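Local structure of d-3-phosphoglycerate dehydrogenase oxidoreductase protein (Ralstonia solanacearum, 3GG9) at residues 18-23 with 308-313; 108-113 with 303-308; 219-224 with 247-252. The protein probably oxidises D-3-phosphoglycerate with NAD as cofactor and belongs to the D-isomer specific 2-hydroxyacid dehydrogenases. All coordinates share one frame; numbering follows the deposited sequence.

Interaction 1 of 3, residues 18-23 with 308-313; sequences LDCFSL and SYEMYF. With SO4 (sulfate ion), chain E.
The ring of Tyr309 has Phe313 CE2 over the centre of one face, 3.5 Å above its plane, while Tyr309 CA lies in plane at the edge of the Phe313 ring. Both belong to helix 306-324, which packs here on the loop after strand 4-7 of the five-stranded parallel alpha/beta domain. Tyr312 leaves the helix on another side: its ring edge meets O1 of a sulfate, probably a crystallisation component, and its OH, which accepts from Ser107 N, lies within hydrogen-bonding reach of sulfate O1 and O3, the choice between them not settled.

The loop lies on the side of the helix carrying Tyr309, Glu310 and Phe313, with a 3-10 segment that begins at Asp19 and Leu18 just before it. Leu18 points its CB at the helix and spreads its two methyls: CD2 rests on Tyr309 CB at 3.8 Å, while CD1 reaches Phe313 CD2 at 3.9 Å, coming obliquely to that ring. Cys20, its SG in the crowded position between backbone N and carbonyl carbon (chi1 72°), drops the sulfur onto Phe313 CB at 3.8 Å.

The polar half belongs to Glu310. Its chain bends at chi2 (-71°) to bring the carboxylate to the start of the 3-10 segment, where two successive amides would favour its charged form; Asp19 OD2, 4.1 Å from Glu310 OE1, would oppose that, so the net effect is uncertain. Both oxygens use their syn lone pairs: OE1 takes Asp19 N at 2.8 Å, and OE2 takes Cys20 N at 3.2 Å.

Interaction 2 of 3, residues 108-113 with 303-308; sequences PVAPAE and YVERES. With SO4 (sulfate ion), chain G.
Pro111, in the first turn of helix 109-123, lays its ring on Tyr303, and the contact is best read along the tyrosine. From CB the Tyr303 side chain runs to a CG anti to the carbonyl carbon (chi1 -61°), which swings the ring towards the proline. CD1 comes first, 3.8 Å from Pro111 CD. CE1 is pressed hardest, with Pro111 CG only 3.4 Å away. CZ lies under Pro111 CG and CB, CE2 under CB alone, and OH, at the tip, is still 3.7 Å from Pro111 CG. Pro111 CB sits over the ring face, 4.1 Å from the centroid and 20° off the normal, a CH-pi contact shifted towards the rim; the proline and the ring cross obliquely.

One residue back, the methyl of Ala110 fills the angle between the loop at Tyr303 and the helix that follows, with CB 4.0 Å from both Glu305 OE1 and Ser308 CB. Glu305 is the N-cap of that helix. Its CG stands anti to the backbone N (chi1 -179°) and the chain bends at chi2, so the carboxylate curls back over the first turn: OE1 accepts from Ser308 N at 2.8 Å and OE2 from Glu307 N at 2.9 Å, both amides approaching from above the carboxylate plane. OE2 is gripped a second time by Val157 N of the second subunit.

Ile171 of helix 170-181 touches both Pro111 and Tyr303. Helices 109-123 and 306-324 follow edge strands 100-102 and 295-297 of the two parallel sheets, so their starts meet where the chain crosses between domains, as in this dehydrogenase family.

Interaction 3 of 3, residues 219-224 with 247-252; sequences LSVHLR and FVNTSR. With SO4 (sulfate ion), chain F; SO4 (sulfate ion), chain E.
Backbone hydrogen bonds tie the two strands together in parallel. Val248 N gives a nearly straight bond of 2.7 Å to Leu219 O, almost along the C=O axis, and Val248 O receives Val221 N at 3.0 Å in the carbonyl plane. Val248 thus bonds through both its N and O to the neighbouring strand, with Ser220 paired opposite it.

Apolar contacts gather on the face that carries Leu219, Val221 and Phe247. Phe247, its CG anti to the backbone N, extends beside Leu219, and its CE1 meets Val221 CG2 at 3.5 Å, the valine coming obliquely to the ring. Ser220 and Val248 occupy the other face, covered by helix 109-123.

These are neighbouring strands of the seven-stranded parallel sheet of the Rossmann-type domain, joined as a beta-alpha-beta unit through helix 235-238, and their C-terminal ends run out into loops where side chains take over the bonding. Ser251 OG donates to Val221 O at 2.7 Å, from above the carbonyl plane, and receives a weak bond from Leu223 N. Asn249 forms an Asx turn, OD1 accepting Ser251 N at 2.9 Å, while its ND2 reaches Arg252 O, so both ends of the amide hold the loop.

Two waters bridge what the strands leave apart: one accepts from Thr250 N and donates to Val221 O, the other donates to Ser251 OG and lies 3.0 Å from His222 ND1. Charged contacts lie at the exposed end: Arg224 holds one sulfate with NE and NH1, and its NH2 bonds to O4 of a second; both ions are probably crystallisation components.

In the fold
Interactions 1 and 2 use the same helix, 306-324, and share Ser308: 303-308 leads into it beside helix 109-123, while 308-313 carries it on to the loop after strand 4-7. Interaction 3 lies in the seven-stranded parallel sheet of the Rossmann-type domain, nested inside the chain loops closed by the other two. Interaction 1 is partly buried, far from the centre of the chain; interactions 2 and 3 are buried. Their chemistry follows place: a carboxylate on the amides that begin a 3-10 segment in 1, a proline on an aromatic ring in 2, backbone pairing in 3. Tyr303 packs against both Tyr312 of interaction 1 and Arg224 of interaction 3, and one sulfate binds Tyr312 and Arg224.

Interaction 1 of 3, residues 18-23 with 308-313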
loop_
_atom_site.group_PDB
_atom_site.type_symbol
_atom_site.label_atom_id
_atom_site.label_comp_id
_atom_site.label_asym_id
_atom_site.label_seq_id
_atom_site.Cartn_x
_atom_site.Cartn_y
_atom_site.Cartn_z
ATOM N N LEU A 18 10.503 21.005 10.791
ATOM C CA LEU A 18 11.656 20.164 10.452
ATOM C C LEU A 18 12.802 20.558 11.358
ATOM O O LEU A 18 12.895 21.720 11.730
ATOM C CB LEU A 18 12.078 20.368 8.994
ATOM C CG LEU A 18 11.077 20.006 7.874
ATOM C CD1 LEU A 18 11.620 20.394 6.539
ATOM C CD2 LEU A 18 10.669 18.536 7.857
ATOM N N ASP A 19 13.680 19.609 11.692
ATOM C CA ASP A 19 14.913 19.930 12.417
ATOM C C ASP A 19 15.726 20.998 11.699
ATOM O O ASP A 19 16.295 21.873 12.342
ATOM C CB ASP A 19 15.793 18.695 12.601
ATOM C CG ASP A 19 15.174 17.654 13.546
ATOM O OD1 ASP A 19 14.199 17.960 14.271
ATOM O OD2 ASP A 19 15.668 16.510 13.550
ATOM N N CYS A 20 15.752 20.940 10.364
ATOM C CA CYS A 20 16.571 21.850 9.572
ATOM C C CYS A 20 16.059 23.302 9.541
ATOM O O CYS A 20 16.801 24.189 9.171
ATOM C CB CYS A 20 16.777 21.308 8.147
ATOM S SG CYS A 20 15.305 21.385 7.108
ATOM N N PHE A 21 14.805 23.541 9.917
ATOM C CA PHE A 21 14.251 24.900 9.934
ATOM C C PHE A 21 15.074 25.893 10.780
ATOM O O PHE A 21 15.079 27.103 10.501
ATOM C CB PHE A 21 12.824 24.876 10.448
ATOM C CG PHE A 21 12.055 26.114 10.126
ATOM C CD1 PHE A 21 11.644 26.368 8.820
ATOM C CD2 PHE A 21 11.736 27.027 11.124
ATOM C CE1 PHE A 21 10.926 27.523 8.517
ATOM C CE2 PHE A 21 11.010 28.195 10.830
ATOM C CZ PHE A 21 10.607 28.436 9.536
ATOM N N SER A 22 15.782 25.368 11.788
ATOM C CA SER A 22 16.613 26.202 12.671
ATOM C C SER A 22 17.812 26.804 11.944
ATOM O O SER A 22 18.439 27.751 12.443
ATOM C CB SER A 22 17.071 25.424 13.912
ATOM O OG SER A 22 17.761 26.286 14.812
ATOM N N LEU A 23 18.132 26.272 10.766
ATOM C CA LEU A 23 19.158 26.863 9.907
ATOM C C LEU A 23 18.861 28.318 9.535
ATOM O O LEU A 23 19.783 29.085 9.290
ATOM C CB LEU A 23 19.357 26.051 8.621
ATOM C CG LEU A 23 19.970 24.650 8.715
ATOM C CD1 LEU A 23 19.881 23.942 7.363
ATOM C CD2 LEU A 23 21.409 24.698 9.210
ATOM N N SER A 308 12.906 12.832 3.355
ATOM C CA SER A 308 13.012 13.568 2.105
ATOM C C SER A 308 12.961 15.078 2.362
ATOM O O SER A 308 13.803 15.796 1.860
ATOM C CB SER A 308 11.898 13.149 1.124
ATOM O OG SER A 308 12.030 13.828 -0.114
ATOM N N TYR A 309 11.983 15.556 3.133
ATOM C CA TYR A 309 11.877 16.994 3.468
ATOM C C TYR A 309 13.119 17.481 4.259
ATOM O O TYR A 309 13.709 18.522 3.955
ATOM C CB TYR A 309 10.588 17.267 4.255
ATOM C CG TYR A 309 9.380 17.689 3.391
ATOM C CD1 TYR A 309 9.243 17.254 2.067
ATOM C CD2 TYR A 309 8.371 18.502 3.915
ATOM C CE1 TYR A 309 8.133 17.648 1.271
ATOM C CE2 TYR A 309 7.265 18.904 3.120
ATOM C CZ TYR A 309 7.165 18.466 1.801
ATOM O OH TYR A 309 6.083 18.833 1.001
ATOM N N GLU A 310 13.536 16.706 5.247
ATOM C CA GLU A 310 14.738 17.078 5.994
ATOM C C GLU A 310 15.924 17.327 5.046
ATOM O O GLU A 310 16.550 18.372 5.135
ATOM C CB GLU A 310 15.091 16.042 7.075
ATOM C CG GLU A 310 14.135 16.002 8.290
ATOM C CD GLU A 310 14.213 17.211 9.250
ATOM O OE1 GLU A 310 13.415 17.199 10.232
ATOM O OE2 GLU A 310 15.040 18.161 9.051
ATOM N N MET A 311 16.188 16.385 4.131
ATOM C CA MET A 311 17.280 16.471 3.147
ATOM C C MET A 311 17.055 17.615 2.151
ATOM O O MET A 311 17.931 18.464 1.969
ATOM C CB MET A 311 17.447 15.140 2.378
ATOM C CG MET A 311 18.592 15.152 1.336
ATOM S SD MET A 311 18.435 13.926 -0.004
ATOM C CE MET A 311 18.975 12.450 0.867
ATOM N N TYR A 312 15.878 17.638 1.527
ATOM C CA TYR A 312 15.559 18.648 0.516
ATOM C C TYR A 312 15.667 20.088 1.036
ATOM O O TYR A 312 16.399 20.884 0.463
ATOM C CB TYR A 312 14.190 18.393 -0.116
ATOM C CG TYR A 312 14.195 17.362 -1.240
ATOM C CD1 TYR A 312 13.956 17.744 -2.557
ATOM C CD2 TYR A 312 14.444 16.006 -0.991
ATOM C CE1 TYR A 312 13.957 16.805 -3.596
ATOM C CE2 TYR A 312 14.446 15.056 -2.025
ATOM C CZ TYR A 312 14.191 15.464 -3.322
ATOM O OH TYR A 312 14.197 14.540 -4.351
ATOM N N PHE A 313 14.953 20.402 2.117
ATOM C CA PHE A 313 15.008 21.729 2.736
ATOM C C PHE A 313 16.334 22.024 3.435
ATOM O O PHE A 313 16.839 23.153 3.379
ATOM C CB PHE A 313 13.834 21.905 3.681
ATOM C CG PHE A 313 12.515 21.933 2.948
ATOM C CD1 PHE A 313 12.041 23.131 2.429
ATOM C CD2 PHE A 313 11.813 20.756 2.707
ATOM C CE1 PHE A 313 10.848 23.175 1.728
ATOM C CE2 PHE A 313 10.582 20.777 1.976
ATOM C CZ PHE A 313 10.127 22.000 1.493
HETATM S S SO4 E . 14.309 15.948 -7.714
HETATM O O1 SO4 E . 13.411 16.460 -6.700
HETATM O O2 SO4 E . 15.445 16.837 -7.866
HETATM O O3 SO4 E . 14.787 14.634 -7.305
HETATM O O4 SO4 E . 13.559 15.844 -8.965
#

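Interaction 2 of 3, residues 108-113 with 303-308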
loop_
_atom_site.group_PDB
_atom_site.type_symbol
_atom_site.label_atom_id
_atom_site.label_comp_id
_atom_site.label_asym_id
_atom_site.label_seq_id
_atom_site.Cartn_x
_atom_site.Cartn_y
_atom_site.Cartn_z
ATOM N N PRO A 108 16.038 9.384 -5.006
ATOM C CA PRO A 108 14.995 8.567 -5.620
ATOM C C PRO A 108 14.190 7.732 -4.616
ATOM O O PRO A 108 13.198 7.159 -4.998
ATOM C CB PRO A 108 15.793 7.638 -6.561
ATOM C CG PRO A 108 17.121 7.376 -5.733
ATOM C CD PRO A 108 17.376 8.732 -5.056
ATOM N N VAL A 109 14.609 7.651 -3.347
ATOM C CA VAL A 109 14.044 6.639 -2.454
ATOM C C VAL A 109 12.572 6.859 -2.103
ATOM O O VAL A 109 11.790 5.919 -2.221
ATOM C CB VAL A 109 14.869 6.497 -1.174
ATOM C CG1 VAL A 109 14.277 5.413 -0.262
ATOM C CG2 VAL A 109 16.325 6.166 -1.568
ATOM N N ALA A 110 12.213 8.070 -1.677
ATOM C CA ALA A 110 10.794 8.389 -1.322
ATOM C C ALA A 110 9.795 8.199 -2.455
ATOM O O ALA A 110 8.745 7.587 -2.234
ATOM C CB ALA A 110 10.654 9.782 -0.716
ATOM N N PRO A 111 10.094 8.715 -3.664
ATOM C CA PRO A 111 9.153 8.398 -4.745
ATOM C C PRO A 111 9.168 6.957 -5.234
ATOM O O PRO A 111 8.170 6.498 -5.745
ATOM C CB PRO A 111 9.559 9.377 -5.868
ATOM C CG PRO A 111 11.023 9.601 -5.619
ATOM C CD PRO A 111 11.129 9.668 -4.119
ATOM N N ALA A 112 10.288 6.232 -5.098
ATOM C CA ALA A 112 10.271 4.815 -5.445
ATOM C C ALA A 112 9.391 4.024 -4.470
ATOM O O ALA A 112 8.604 3.157 -4.878
ATOM C CB ALA A 112 11.703 4.227 -5.435
ATOM N N GLU A 113 9.529 4.296 -3.179
ATOM C CA GLU A 113 8.740 3.582 -2.195
ATOM C C GLU A 113 7.277 3.929 -2.379
ATOM O O GLU A 113 6.405 3.092 -2.221
ATOM C CB GLU A 113 9.170 3.934 -0.794
ATOM C CG GLU A 113 10.558 3.339 -0.509
ATOM C CD GLU A 113 10.914 3.317 0.954
ATOM O OE1 GLU A 113 10.072 3.711 1.771
ATOM O OE2 GLU A 113 12.041 2.881 1.300
ATOM N N TYR A 303 7.315 12.760 -3.081
ATOM C CA TYR A 303 8.454 13.332 -2.333
ATOM C C TYR A 303 8.063 13.878 -0.962
ATOM O O TYR A 303 8.926 14.358 -0.218
ATOM C CB TYR A 303 9.161 14.431 -3.148
ATOM C CG TYR A 303 9.723 13.917 -4.443
ATOM C CD1 TYR A 303 11.037 13.468 -4.519
ATOM C CD2 TYR A 303 8.934 13.856 -5.589
ATOM C CE1 TYR A 303 11.540 12.984 -5.689
ATOM C CE2 TYR A 303 9.437 13.364 -6.775
ATOM C CZ TYR A 303 10.731 12.917 -6.817
ATOM O OH TYR A 303 11.206 12.427 -8.000
ATOM N N VAL A 304 6.761 13.829 -0.640
ATOM C CA VAL A 304 6.252 14.305 0.667
ATOM C C VAL A 304 6.486 13.237 1.732
ATOM O O VAL A 304 5.692 12.333 1.930
ATOM C CB VAL A 304 4.761 14.791 0.592
ATOM C CG1 VAL A 304 4.318 15.455 1.891
ATOM C CG2 VAL A 304 4.628 15.786 -0.530
ATOM N N GLU A 305 7.638 13.324 2.380
ATOM C CA GLU A 305 8.060 12.294 3.301
ATOM C C GLU A 305 9.077 12.972 4.224
ATOM O O GLU A 305 9.850 13.812 3.774
ATOM C CB GLU A 305 8.663 11.117 2.516
ATOM C CG GLU A 305 9.136 9.928 3.343
ATOM C CD GLU A 305 10.531 10.087 3.916
ATOM O OE1 GLU A 305 11.451 10.492 3.159
ATOM O OE2 GLU A 305 10.717 9.788 5.124
ATOM N N ARG A 306 9.099 12.576 5.487
ATOM C CA ARG A 306 9.843 13.311 6.518
ATOM C C ARG A 306 11.354 13.399 6.278
ATOM O O ARG A 306 11.939 14.476 6.403
ATOM C CB ARG A 306 9.530 12.766 7.918
ATOM C CG ARG A 306 9.652 11.262 8.062
ATOM C CD ARG A 306 10.249 10.943 9.406
ATOM N NE ARG A 306 10.935 9.654 9.433
ATOM C CZ ARG A 306 12.061 9.443 10.107
ATOM N NH1 ARG A 306 12.628 10.441 10.778
ATOM N NH2 ARG A 306 12.635 8.245 10.095
ATOM N N GLU A 307 11.975 12.271 5.919
ATOM C CA GLU A 307 13.427 12.249 5.658
ATOM C C GLU A 307 13.740 13.026 4.379
ATOM O O GLU A 307 14.695 13.800 4.335
ATOM C CB GLU A 307 13.952 10.817 5.536
ATOM C CG GLU A 307 13.830 10.017 6.824
ATOM C CD GLU A 307 14.691 8.736 6.845
ATOM O OE1 GLU A 307 15.649 8.624 6.048
ATOM O OE2 GLU A 307 14.390 7.837 7.668
ATOM N N SER A 308 12.906 12.832 3.355
ATOM C CA SER A 308 13.012 13.568 2.105
ATOM C C SER A 308 12.961 15.078 2.362
ATOM O O SER A 308 13.803 15.796 1.860
ATOM C CB SER A 308 11.898 13.149 1.124
ATOM O OG SER A 308 12.030 13.828 -0.114
HETATM S S SO4 G . 14.454 8.033 13.535
HETATM O O1 SO4 G . 15.785 8.231 14.110
HETATM O O2 SO4 G . 14.580 7.798 12.100
HETATM O O3 SO4 G . 13.820 6.874 14.162
HETATM O O4 SO4 G . 13.613 9.210 13.769
#

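Interaction 3 of 3, residues 219-224 with 247-252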
loop_
_atom_site.group_PDB
_atom_site.type_symbol
_atom_site.label_atom_id
_atom_site.label_comp_id
_atom_site.label_asym_id
_atom_site.label_seq_id
_atom_site.Cartn_x
_atom_site.Cartn_y
_atom_site.Cartn_z
ATOM N N LEU A 219 2.297 -2.006 -14.959
ATOM C CA LEU A 219 3.228 -1.212 -15.749
ATOM C C LEU A 219 3.451 0.115 -15.047
ATOM O O LEU A 219 2.514 0.891 -14.812
ATOM C CB LEU A 219 2.730 -1.021 -17.189
ATOM C CG LEU A 219 3.743 -0.466 -18.211
ATOM C CD1 LEU A 219 3.335 -0.915 -19.602
ATOM C CD2 LEU A 219 3.933 1.061 -18.170
ATOM N N SER A 220 4.701 0.391 -14.719
ATOM C CA SER A 220 4.982 1.614 -14.013
ATOM C C SER A 220 5.928 2.486 -14.792
ATOM O O SER A 220 6.969 2.007 -15.287
ATOM C CB SER A 220 5.515 1.333 -12.610
ATOM O OG SER A 220 5.658 2.551 -11.915
ATOM N N VAL A 221 5.559 3.767 -14.877
ATOM C CA VAL A 221 6.286 4.796 -15.665
ATOM C C VAL A 221 7.272 5.650 -14.858
ATOM O O VAL A 221 6.885 6.332 -13.907
ATOM C CB VAL A 221 5.277 5.744 -16.405
ATOM C CG1 VAL A 221 6.019 6.634 -17.377
ATOM C CG2 VAL A 221 4.298 4.921 -17.157
ATOM N N HIS A 222 8.550 5.608 -15.250
ATOM C CA HIS A 222 9.593 6.386 -14.588
ATOM C C HIS A 222 10.453 7.205 -15.540
ATOM O O HIS A 222 11.630 6.910 -15.749
ATOM C CB HIS A 222 10.421 5.458 -13.738
ATOM C CG HIS A 222 9.598 4.726 -12.739
ATOM N ND1 HIS A 222 9.112 5.331 -11.605
ATOM C CD2 HIS A 222 9.099 3.470 -12.746
ATOM C CE1 HIS A 222 8.376 4.464 -10.936
ATOM N NE2 HIS A 222 8.346 3.332 -11.611
ATOM N N LEU A 223 9.853 8.252 -16.092
ATOM C CA LEU A 223 10.503 9.099 -17.090
ATOM C C LEU A 223 10.441 10.545 -16.639
ATOM O O LEU A 223 9.475 10.955 -16.001
ATOM C CB LEU A 223 9.778 8.977 -18.439
ATOM C CG LEU A 223 9.686 7.615 -19.129
ATOM C CD1 LEU A 223 8.707 7.660 -20.294
ATOM C CD2 LEU A 223 11.077 7.180 -19.608
ATOM N N ARG A 224 11.472 11.310 -16.971
ATOM C CA ARG A 224 11.457 12.751 -16.804
ATOM C C ARG A 224 10.690 13.322 -17.988
ATOM O O ARG A 224 10.719 12.744 -19.097
ATOM C CB ARG A 224 12.884 13.314 -16.753
ATOM C CG ARG A 224 13.731 12.830 -15.547
ATOM C CD ARG A 224 13.526 13.692 -14.298
ATOM N NE ARG A 224 13.940 13.003 -13.069
ATOM C CZ ARG A 224 13.658 13.398 -11.823
ATOM N NH1 ARG A 224 14.097 12.684 -10.797
ATOM N NH2 ARG A 224 12.940 14.497 -11.584
ATOM N N PHE A 247 -2.009 0.242 -14.550
ATOM C CA PHE A 247 -1.106 1.287 -15.020
ATOM C C PHE A 247 -0.734 2.236 -13.877
ATOM O O PHE A 247 -1.614 2.819 -13.257
ATOM C CB PHE A 247 -1.754 2.080 -16.158
ATOM C CG PHE A 247 -0.897 3.210 -16.663
ATOM C CD1 PHE A 247 0.218 2.953 -17.459
ATOM C CD2 PHE A 247 -1.189 4.522 -16.331
ATOM C CE1 PHE A 247 1.000 3.999 -17.931
ATOM C CE2 PHE A 247 -0.414 5.570 -16.792
ATOM C CZ PHE A 247 0.686 5.306 -17.600
ATOM N N VAL A 248 0.566 2.384 -13.591
ATOM C CA VAL A 248 1.027 3.264 -12.506
ATOM C C VAL A 248 1.828 4.443 -13.054
ATOM O O VAL A 248 2.756 4.271 -13.852
ATOM C CB VAL A 248 1.882 2.490 -11.416
ATOM C CG1 VAL A 248 2.256 3.404 -10.251
ATOM C CG2 VAL A 248 1.131 1.252 -10.890
ATOM N N ASN A 249 1.484 5.648 -12.616
ATOM C CA ASN A 249 2.245 6.831 -13.011
ATOM C C ASN A 249 2.459 7.764 -11.835
ATOM O O ASN A 249 1.569 8.535 -11.472
ATOM C CB ASN A 249 1.564 7.578 -14.181
ATOM C CG ASN A 249 2.419 8.720 -14.731
ATOM O OD1 ASN A 249 3.590 8.874 -14.388
ATOM N ND2 ASN A 249 1.826 9.530 -15.582
ATOM N N THR A 250 3.661 7.707 -11.260
ATOM C CA THR A 250 4.058 8.673 -10.266
ATOM C C THR A 250 5.086 9.671 -10.826
ATOM O O THR A 250 5.780 10.333 -10.062
ATOM C CB THR A 250 4.675 7.957 -9.037
ATOM O OG1 THR A 250 5.839 7.265 -9.467
ATOM C CG2 THR A 250 3.705 6.927 -8.471
ATOM N N SER A 251 5.185 9.786 -12.146
ATOM C CA SER A 251 6.187 10.663 -12.755
ATOM C C SER A 251 5.630 12.045 -13.089
ATOM O O SER A 251 5.750 12.987 -12.284
ATOM C CB SER A 251 6.800 10.001 -13.983
ATOM O OG SER A 251 7.692 8.944 -13.623
ATOM N N ARG A 252 5.061 12.171 -14.287
ATOM C CA ARG A 252 4.396 13.403 -14.712
ATOM C C ARG A 252 3.169 13.017 -15.537
ATOM O O ARG A 252 3.211 12.049 -16.308
ATOM C CB ARG A 252 5.330 14.298 -15.551
ATOM C CG ARG A 252 6.473 15.028 -14.801
ATOM C CD ARG A 252 5.992 16.095 -13.806
ATOM N NE ARG A 252 5.169 17.133 -14.432
ATOM C CZ ARG A 252 5.634 18.254 -14.990
ATOM N NH1 ARG A 252 6.937 18.506 -15.018
ATOM N NH2 ARG A 252 4.787 19.132 -15.531
HETATM S S SO4 F . 15.570 9.647 -12.304
HETATM O O1 SO4 F . 15.645 10.473 -11.103
HETATM O O2 SO4 F . 15.121 10.438 -13.463
HETATM O O3 SO4 F . 16.922 9.145 -12.573
HETATM O O4 SO4 F . 14.596 8.566 -12.092
HETATM S S SO4 E . 14.309 15.948 -7.714
HETATM O O1 SO4 E . 13.411 16.460 -6.700
HETATM O O2 SO4 E . 15.445 16.837 -7.866
HETATM O O3 SO4 E . 14.787 14.634 -7.305
HETATM O O4 SO4 E . 13.559 15.844 -8.965
HETATM O O HOH W 1 5.180 5.404 -12.009
HETATM O O HOH W 2 9.387 8.288 -11.600
#